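Local coordinates for 6-phosphogluconolactonase (Leishmania braziliensis, PDB 3CSS), which probably hydrolyses 6-phosphogluconolactone to 6-phosphogluconate, the second step of the oxidative pentose phosphate pathway, at residues A68-L73 with D103-D108. Numbering follows the deposited sequence.
Sequences AVQFIL and DVISID
Asp103 O takes the amide of Phe71 at 2.8 Å from Phe71 N, a nearly straight bond (171° at the hydrogen), and the same oxygen meets Gln70 CA in a CA-H...O contact of 3.4 Å. Two residues on, the roles reverse: Ile105 N donates to Phe71 O at 2.9 Å. Phe71 and Val104 thus form a single parallel beta bridge, the two segments running in the same direction, 8° apart. Further along, a water stands between Leu73 N and Ile105 O, where the next direct bond of a parallel pair would fall.

Side chains pack on both sides of this bridge. Phe71 CG lies anti to its carbonyl carbon (chi1 -66°), and the ring turns one face to Val69 CG1, 3.5 Å above its centre, while Asp103 O sits at its edge; Val104 CG2 approaches Phe71 CB. Farther on, still on the Phe71 side, the Ile107 and Leu73 side chains cross, with Ile107 CD1 touching Leu73 CB and CD1. On the other face Ile105 lies alongside Ile72, CG1 to CG2 at 3.9 Å, and its CD1 comes up to Gln70 NE2, whose hydrogen bond goes to Cys140 O. The carboxylate of Asp103 is held by His67 through OD2; a second water lies between OD1 and, weakly, Val69 O.

This is structural packing in a Rossmann-like alpha/beta fold: loop segment 103-108 flanks the start of parallel strand 69-77, away from strand 39-43. Helix 87-96 packs against Phe71, Leu73 and Val104, whereas helix 123-140 covers Ile72, Ile105 and Ile107, with Tyr133 OH bonded to Leu73 O.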
# COMPACT_ATOMS: atom_id res chain seq x y z
N ALA A 68 -15.43 -11.86 1.72
CA ALA A 68 -15.77 -10.59 1.06
C ALA A 68 -14.54 -9.85 0.51
O ALA A 68 -14.66 -9.06 -0.43
CB ALA A 68 -16.53 -9.68 2.02
N VAL A 69 -13.37 -10.09 1.11
CA VAL A 69 -12.13 -9.39 0.77
C VAL A 69 -11.02 -10.38 0.43
O VAL A 69 -10.83 -11.38 1.13
CB VAL A 69 -11.64 -8.47 1.92
CG1 VAL A 69 -10.25 -7.85 1.56
CG2 VAL A 69 -12.65 -7.36 2.24
N GLN A 70 -10.31 -10.09 -0.65
CA GLN A 70 -9.05 -10.76 -0.97
C GLN A 70 -7.92 -9.79 -0.60
O GLN A 70 -7.83 -8.70 -1.18
CB GLN A 70 -8.98 -11.10 -2.45
CG GLN A 70 -7.65 -11.73 -2.88
CD GLN A 70 -7.64 -12.11 -4.34
OE1 GLN A 70 -7.92 -11.29 -5.20
NE2 GLN A 70 -7.33 -13.38 -4.62
N PHE A 71 -7.09 -10.21 0.35
CA PHE A 71 -6.02 -9.39 0.93
C PHE A 71 -4.68 -9.67 0.25
O PHE A 71 -4.28 -10.84 0.06
CB PHE A 71 -5.84 -9.67 2.42
CG PHE A 71 -7.00 -9.27 3.28
CD1 PHE A 71 -7.03 -8.02 3.87
CD2 PHE A 71 -8.03 -10.16 3.53
CE1 PHE A 71 -8.08 -7.64 4.68
CE2 PHE A 71 -9.10 -9.79 4.34
CZ PHE A 71 -9.12 -8.52 4.92
N ILE A 72 -3.98 -8.60 -0.07
CA ILE A 72 -2.59 -8.65 -0.50
C ILE A 72 -1.81 -7.60 0.27
O ILE A 72 -2.37 -6.63 0.78
CB ILE A 72 -2.43 -8.43 -2.04
CG1 ILE A 72 -2.63 -6.96 -2.45
CG2 ILE A 72 -3.42 -9.36 -2.83
CD1 ILE A 72 -2.33 -6.71 -3.95
N LEU A 73 -0.50 -7.81 0.37
CA LEU A 73 0.37 -6.79 0.96
C LEU A 73 0.84 -5.87 -0.17
O LEU A 73 1.44 -6.31 -1.16
CB LEU A 73 1.58 -7.43 1.65
CG LEU A 73 1.31 -8.27 2.90
CD1 LEU A 73 2.60 -9.01 3.27
CD2 LEU A 73 0.83 -7.41 4.06
N ASP A 103 -8.12 -16.42 1.53
CA ASP A 103 -8.42 -15.03 1.17
C ASP A 103 -7.20 -14.11 1.25
O ASP A 103 -7.33 -12.90 1.03
CB ASP A 103 -9.50 -14.48 2.09
CG ASP A 103 -10.83 -15.17 1.91
OD1 ASP A 103 -11.21 -15.46 0.76
OD2 ASP A 103 -11.48 -15.43 2.94
N VAL A 104 -6.04 -14.67 1.57
CA VAL A 104 -4.81 -13.91 1.73
C VAL A 104 -3.72 -14.44 0.80
O VAL A 104 -3.40 -15.63 0.82
CB VAL A 104 -4.31 -13.96 3.21
CG1 VAL A 104 -3.09 -13.05 3.39
CG2 VAL A 104 -5.41 -13.57 4.17
N ILE A 105 -3.14 -13.56 0.00
CA ILE A 105 -2.04 -13.91 -0.88
C ILE A 105 -0.72 -13.69 -0.14
O ILE A 105 -0.42 -12.58 0.31
CB ILE A 105 -2.09 -13.10 -2.20
CG1 ILE A 105 -3.46 -13.25 -2.89
CG2 ILE A 105 -0.97 -13.52 -3.14
CD1 ILE A 105 -3.87 -14.67 -3.19
N SER A 106 0.05 -14.76 0.01
CA SER A 106 1.30 -14.68 0.76
C SER A 106 2.48 -14.30 -0.14
O SER A 106 2.48 -14.59 -1.34
CB SER A 106 1.59 -16.01 1.45
OG SER A 106 1.79 -17.04 0.52
N ILE A 107 3.47 -13.66 0.46
CA ILE A 107 4.76 -13.39 -0.18
C ILE A 107 5.76 -14.41 0.36
O ILE A 107 5.88 -14.58 1.58
CB ILE A 107 5.29 -11.96 0.13
CG1 ILE A 107 4.31 -10.90 -0.40
CG2 ILE A 107 6.67 -11.76 -0.49
CD1 ILE A 107 4.66 -9.46 0.01
N ASP A 108 6.47 -15.07 -0.54
CA ASP A 108 7.55 -15.99 -0.19
C ASP A 108 8.87 -15.22 -0.12
O ASP A 108 9.42 -14.84 -1.14
CB ASP A 108 7.61 -17.10 -1.25
CG ASP A 108 8.60 -18.18 -0.91
OD1 ASP A 108 9.26 -18.10 0.15
OD2 ASP A 108 8.72 -19.12 -1.73
O HOH W 1 -11.51 -13.65 -1.16
O HOH W 2 0.66 -10.34 0.00